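PDB 3F7W: putative fructosamine-3-kinase from Thermobifida fusca YX, which probably acts as a kinase of the fructosamine kinase family, transferring phosphate to the sugar part of ketosamines. Local coordinates for residues L42-L47 against T86-W91; P97-A102 against L231-R236. All coordinates share one frame; numbering follows the deposited sequence.

Interaction 1: residues L42-L47 against T86-W91. With EDO (1,2-ethanediol), chain G.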
loop_
_atom_site.group_PDB
_atom_site.type_symbol
_atom_site.label_atom_id
_atom_site.label_comp_id
_atom_site.label_asym_id
_atom_site.label_seq_id
_atom_site.Cartn_x
_atom_site.Cartn_y
_atom_site.Cartn_z
ATOM N N LEU A 42 -11.075 4.628 -17.935
ATOM C CA LEU A 42 -10.005 5.059 -17.075
ATOM C C LEU A 42 -10.551 5.323 -15.686
ATOM O O LEU A 42 -11.659 5.852 -15.538
ATOM C CB LEU A 42 -9.379 6.339 -17.615
ATOM C CG LEU A 42 -8.758 6.342 -19.009
ATOM C CD1 LEU A 42 -8.224 7.767 -19.281
ATOM C CD2 LEU A 42 -7.654 5.254 -19.104
ATOM N N PHE A 43 -9.762 4.966 -14.678
ATOM C CA PHE A 43 -10.027 5.344 -13.298
ATOM C C PHE A 43 -9.212 6.618 -13.047
ATOM O O PHE A 43 -8.007 6.623 -13.253
ATOM C CB PHE A 43 -9.623 4.248 -12.332
ATOM C CG PHE A 43 -9.845 4.608 -10.872
ATOM C CD1 PHE A 43 -11.100 4.906 -10.416
ATOM C CD2 PHE A 43 -8.805 4.571 -9.960
ATOM C CE1 PHE A 43 -11.317 5.212 -9.086
ATOM C CE2 PHE A 43 -9.038 4.876 -8.615
ATOM C CZ PHE A 43 -10.292 5.204 -8.203
ATOM N N VAL A 44 -9.876 7.669 -12.585
ATOM C CA VAL A 44 -9.234 8.985 -12.448
ATOM C C VAL A 44 -9.462 9.504 -11.022
ATOM O O VAL A 44 -10.612 9.508 -10.526
ATOM C CB VAL A 44 -9.771 9.968 -13.502
ATOM C CG1 VAL A 44 -9.175 11.362 -13.345
ATOM C CG2 VAL A 44 -9.554 9.404 -14.970
ATOM N N LYS A 45 -8.363 9.871 -10.366
ATOM C CA LYS A 45 -8.387 10.612 -9.099
ATOM C C LYS A 45 -8.080 12.057 -9.435
ATOM O O LYS A 45 -7.216 12.353 -10.286
ATOM C CB LYS A 45 -7.330 10.131 -8.119
ATOM C CG LYS A 45 -7.428 8.715 -7.712
ATOM C CD LYS A 45 -6.282 8.318 -6.816
ATOM C CE LYS A 45 -6.388 6.839 -6.435
ATOM N NZ LYS A 45 -5.402 6.515 -5.365
ATOM N N ALA A 46 -8.768 12.963 -8.772
ATOM C CA ALA A 46 -8.560 14.388 -9.042
ATOM C C ALA A 46 -8.832 15.209 -7.794
ATOM O O ALA A 46 -9.860 15.056 -7.150
ATOM C CB ALA A 46 -9.462 14.866 -10.187
ATOM N N LEU A 47 -7.903 16.105 -7.485
ATOM C CA LEU A 47 -8.145 17.148 -6.524
ATOM C C LEU A 47 -9.050 18.198 -7.171
ATOM O O LEU A 47 -9.011 18.376 -8.379
ATOM C CB LEU A 47 -6.831 17.806 -6.146
ATOM C CG LEU A 47 -5.943 16.931 -5.282
ATOM C CD1 LEU A 47 -4.495 17.431 -5.336
ATOM C CD2 LEU A 47 -6.523 16.999 -3.904
ATOM N N THR A 86 -4.009 15.361 -10.662
ATOM C CA THR A 86 -4.809 14.403 -11.454
ATOM C C THR A 86 -3.983 13.134 -11.678
ATOM O O THR A 86 -2.772 13.196 -11.938
ATOM C CB THR A 86 -5.172 14.971 -12.813
ATOM O OG1 THR A 86 -5.549 16.348 -12.689
ATOM C CG2 THR A 86 -6.305 14.192 -13.491
ATOM N N LEU A 87 -4.627 11.989 -11.542
ATOM C CA LEU A 87 -3.990 10.720 -11.841
ATOM C C LEU A 87 -5.023 9.861 -12.580
ATOM O O LEU A 87 -6.106 9.613 -12.053
ATOM C CB LEU A 87 -3.502 10.055 -10.549
ATOM C CG LEU A 87 -2.890 8.655 -10.615
ATOM C CD1 LEU A 87 -1.711 8.585 -11.578
ATOM C CD2 LEU A 87 -2.468 8.154 -9.201
ATOM N N ALA A 88 -4.693 9.501 -13.824
ATOM C CA ALA A 88 -5.559 8.724 -14.738
ATOM C C ALA A 88 -4.861 7.388 -15.006
ATOM O O ALA A 88 -3.687 7.369 -15.427
ATOM C CB ALA A 88 -5.764 9.447 -16.054
HETATM N N MSE A 89 -5.578 6.300 -14.746
HETATM C CA MSE A 89 -5.056 4.970 -14.888
HETATM C C MSE A 89 -6.080 4.043 -15.472
HETATM O O MSE A 89 -7.255 4.367 -15.592
HETATM C CB MSE A 89 -4.596 4.431 -13.530
HETATM C CG MSE A 89 -5.678 4.113 -12.577
HETATM SE SE MSE A 89 -4.890 3.549 -10.880
HETATM C CE MSE A 89 -4.193 5.312 -10.421
ATOM N N GLU A 90 -5.613 2.844 -15.792
ATOM C CA GLU A 90 -6.456 1.756 -16.242
ATOM C C GLU A 90 -7.642 1.506 -15.292
ATOM O O GLU A 90 -7.472 1.451 -14.066
ATOM C CB GLU A 90 -5.523 0.546 -16.346
ATOM C CG GLU A 90 -6.096 -0.724 -16.779
ATOM C CD GLU A 90 -5.013 -1.816 -16.871
ATOM O OE1 GLU A 90 -3.839 -1.588 -16.444
ATOM O OE2 GLU A 90 -5.364 -2.906 -17.369
ATOM N N TRP A 91 -8.844 1.388 -15.851
ATOM C CA TRP A 91 -10.045 1.037 -15.105
ATOM C C TRP A 91 -10.141 -0.480 -14.985
ATOM O O TRP A 91 -9.919 -1.192 -15.961
ATOM C CB TRP A 91 -11.304 1.571 -15.802
ATOM C CG TRP A 91 -12.583 1.144 -15.140
ATOM C CD1 TRP A 91 -13.345 0.040 -15.450
ATOM C CD2 TRP A 91 -13.257 1.804 -14.064
ATOM N NE1 TRP A 91 -14.428 -0.029 -14.607
ATOM C CE2 TRP A 91 -14.402 1.040 -13.752
ATOM C CE3 TRP A 91 -13.001 2.970 -13.323
ATOM C CZ2 TRP A 91 -15.283 1.398 -12.736
ATOM C CZ3 TRP A 91 -13.865 3.314 -12.306
ATOM C CH2 TRP A 91 -15.015 2.545 -12.034
HETATM C C1 EDO G . -4.254 10.071 -4.164
HETATM O O1 EDO G . -4.670 8.842 -3.555
HETATM C C2 EDO G . -2.783 10.216 -3.938
HETATM O O2 EDO G . -2.209 9.196 -4.719
#
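T86 lays CG2 beside V44 CG1, the two methyls 4.0 Å apart and their side chains pointing the same way, at one end of an antiparallel pairing whose strand axes run at 158°. Next, L87 forms a hydrogen-bonded pair with K45: K45 N reaches L87 O at 2.8 Å, and L87 N returns the bond to K45 O. A88 stands opposite V44 in a non-hydrogen-bonded pair, where the CA atoms close to 4.3 Å and A88 CB meets V44 CG2. Selenomethionine M89 pairs with F43 through two further backbone bonds, F43 N to M89 O being 2.7 Å. With CG held between its own backbone N and carbonyl carbon (chi1 71°), M89 sets that atom at the edge of the F43 ring, near its plane, and SE lies 4.1 Å from F43 CD2. E90 diverges from L42, and beyond it the W91 indole crosses the F43 side chain at about a right angle, CZ3 lying 3.7 Å from F43 CD1.

On the face carrying F43, L87 and M89, the extended K45 chain ends in NZ, which forms salt bridges with E61 and D211 and a hydrogen bond to ethanediol O1 (3.0 Å). The K45–E61 pair is consistent with the lysine–glutamate bridge of the protein-kinase-like N-lobe. Strand 41-46 is flanked on its other side by strand 29-36; helix 57-68 covers L87 and M89, while helix 3-13 packs against L42, V44 and T86 on the opposite face.

Interaction 2: residues P97-A102 against L231-R236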
loop_
_atom_site.group_PDB
_atom_site.type_symbol
_atom_site.label_atom_id
_atom_site.label_comp_id
_atom_site.label_asym_id
_atom_site.label_seq_id
_atom_site.Cartn_x
_atom_site.Cartn_y
_atom_site.Cartn_z
ATOM N N PRO A 97 -14.118 -13.043 -6.107
ATOM C CA PRO A 97 -12.911 -13.831 -5.854
ATOM C C PRO A 97 -13.145 -15.291 -6.153
ATOM O O PRO A 97 -14.243 -15.796 -5.926
ATOM C CB PRO A 97 -12.641 -13.638 -4.346
ATOM C CG PRO A 97 -13.566 -12.571 -3.875
ATOM C CD PRO A 97 -14.671 -12.428 -4.882
ATOM N N THR A 98 -12.127 -15.952 -6.679
ATOM C CA THR A 98 -12.150 -17.382 -6.950
ATOM C C THR A 98 -10.827 -17.987 -6.512
ATOM O O THR A 98 -9.802 -17.303 -6.508
ATOM C CB THR A 98 -12.359 -17.678 -8.441
ATOM O OG1 THR A 98 -11.333 -17.034 -9.213
ATOM C CG2 THR A 98 -13.747 -17.201 -8.927
ATOM N N PRO A 99 -10.825 -19.280 -6.159
ATOM C CA PRO A 99 -9.565 -19.932 -5.783
ATOM C C PRO A 99 -8.530 -19.965 -6.934
ATOM O O PRO A 99 -7.349 -19.841 -6.690
ATOM C CB PRO A 99 -10.009 -21.352 -5.358
ATOM C CG PRO A 99 -11.355 -21.548 -5.959
ATOM C CD PRO A 99 -11.982 -20.203 -6.095
ATOM N N GLU A 100 -8.992 -20.053 -8.177
ATOM C CA GLU A 100 -8.110 -20.022 -9.343
ATOM C C GLU A 100 -7.377 -18.684 -9.475
ATOM O O GLU A 100 -6.172 -18.636 -9.754
ATOM C CB GLU A 100 -8.925 -20.265 -10.612
ATOM C CG GLU A 100 -9.579 -21.657 -10.721
ATOM C CD GLU A 100 -10.845 -21.892 -9.862
ATOM O OE1 GLU A 100 -11.604 -20.950 -9.507
ATOM O OE2 GLU A 100 -11.086 -23.082 -9.560
ATOM N N ALA A 101 -8.120 -17.605 -9.290
ATOM C CA ALA A 101 -7.552 -16.256 -9.329
ATOM C C ALA A 101 -6.588 -16.066 -8.157
ATOM O O ALA A 101 -5.581 -15.388 -8.280
ATOM C CB ALA A 101 -8.685 -15.220 -9.260
ATOM N N ALA A 102 -6.923 -16.655 -7.013
ATOM C CA ALA A 102 -6.104 -16.530 -5.815
ATOM C C ALA A 102 -4.721 -17.139 -6.016
ATOM O O ALA A 102 -3.703 -16.526 -5.647
ATOM C CB ALA A 102 -6.787 -17.158 -4.595
ATOM N N LEU A 231 -8.425 -11.649 3.680
ATOM C CA LEU A 231 -8.537 -11.641 2.224
ATOM C C LEU A 231 -9.242 -12.903 1.809
ATOM O O LEU A 231 -8.956 -13.957 2.375
ATOM C CB LEU A 231 -7.157 -11.656 1.578
ATOM C CG LEU A 231 -7.101 -11.481 0.054
ATOM C CD1 LEU A 231 -7.346 -10.005 -0.333
ATOM C CD2 LEU A 231 -5.776 -12.015 -0.522
ATOM N N PRO A 232 -10.126 -12.819 0.804
ATOM C CA PRO A 232 -10.674 -14.063 0.264
ATOM C C PRO A 232 -9.557 -14.974 -0.178
ATOM O O PRO A 232 -8.600 -14.504 -0.805
ATOM C CB PRO A 232 -11.515 -13.583 -0.920
ATOM C CG PRO A 232 -11.912 -12.148 -0.521
ATOM C CD PRO A 232 -10.664 -11.625 0.123
ATOM N N TYR A 233 -9.658 -16.266 0.159
ATOM C CA TYR A 233 -8.678 -17.267 -0.279
ATOM C C TYR A 233 -7.229 -16.922 0.117
ATOM O O TYR A 233 -6.296 -17.242 -0.612
ATOM C CB TYR A 233 -8.794 -17.513 -1.807
ATOM C CG TYR A 233 -10.179 -17.951 -2.203
ATOM C CD1 TYR A 233 -10.681 -19.205 -1.807
ATOM C CD2 TYR A 233 -11.029 -17.102 -2.907
ATOM C CE1 TYR A 233 -11.954 -19.590 -2.139
ATOM C CE2 TYR A 233 -12.309 -17.477 -3.231
ATOM C CZ TYR A 233 -12.780 -18.717 -2.839
ATOM O OH TYR A 233 -14.060 -19.103 -3.177
ATOM N N LEU A 234 -7.061 -16.280 1.275
ATOM C CA LEU A 234 -5.735 -15.900 1.763
ATOM C C LEU A 234 -4.737 -17.036 1.723
ATOM O O LEU A 234 -3.642 -16.854 1.213
ATOM C CB LEU A 234 -5.795 -15.365 3.188
ATOM C CG LEU A 234 -4.458 -14.913 3.775
ATOM C CD1 LEU A 234 -3.792 -13.781 2.945
ATOM C CD2 LEU A 234 -4.660 -14.476 5.220
ATOM N N ASP A 235 -5.097 -18.212 2.244
ATOM C CA ASP A 235 -4.142 -19.315 2.279
ATOM C C ASP A 235 -3.728 -19.788 0.884
ATOM O O ASP A 235 -2.569 -20.149 0.677
ATOM C CB ASP A 235 -4.696 -20.490 3.086
ATOM C CG ASP A 235 -4.719 -20.214 4.570
ATOM O OD1 ASP A 235 -3.908 -19.396 5.020
ATOM O OD2 ASP A 235 -5.541 -20.833 5.276
ATOM N N ARG A 236 -4.656 -19.784 -0.072
ATOM C CA ARG A 236 -4.294 -20.119 -1.454
ATOM C C ARG A 236 -3.330 -19.110 -2.066
ATOM O O ARG A 236 -2.430 -19.497 -2.806
ATOM C CB ARG A 236 -5.502 -20.224 -2.355
ATOM C CG ARG A 236 -6.266 -21.517 -2.191
ATOM C CD ARG A 236 -7.322 -21.656 -3.270
ATOM N NE ARG A 236 -7.947 -22.986 -3.289
ATOM C CZ ARG A 236 -8.884 -23.399 -2.439
ATOM N NH1 ARG A 236 -9.317 -22.616 -1.452
ATOM N NH2 ARG A 236 -9.393 -24.620 -2.570
#
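Y233 spreads one face of its ring under P99, whose N sits 3.7 Å above the ring plane, over its centre. P99 CD makes the CH-pi contact, 4.1 Å from the Y233 ring centroid and 26° off the normal, and the two side chains lie side by side, pointing the same way. P97 O approaches at the ring edge, nearest CE2. At the ring's root, Y233 CB meets A102 CB at 3.5 Å.

Two helix starts face each other here. T98 is the N-cap of helix 99-114, its OG1 accepting from A101 N at 3.3 Å; Y233 holds the N-cap position of helix 234-244, as the third residue of a type II turn from L231 to L234. Its positive phi of 56° fits that position of the turn.

R236, extended from CG to NE, carries its guanidinium past P99: P99 CB lies 3.3 Å above the guanidinium plane, offset toward the rim, an apolar contact against a flat cation. At the other end, P97 CB packs on P232 CB at 3.6 Å, while W202 of strand 200-203 touches P97, A102 and L231.

After helix 3-13 and strands 17-26 and 29-36, strand 41-46 opens interaction 1, which closes a loop over the 38 intervening residues, including helix 57-68 and strand 79-83; it joins two neighbouring strands of the five-stranded antiparallel sheet. The chain then leaves strand 86-90 and soon begins helix 99-114, where interaction 2 opens. That contact spans 128 residues, 58 of them helical and 19 in strands, before closing at the start of helix 234-244. The two loops are in series, neither nested nor crossed. The centres of the two contacts lie about 27 Å apart and their nearest atoms about 15 Å. Interaction 1 lies in the N-lobe sheet of the protein-kinase-like fold, interaction 2 probably in its C-lobe.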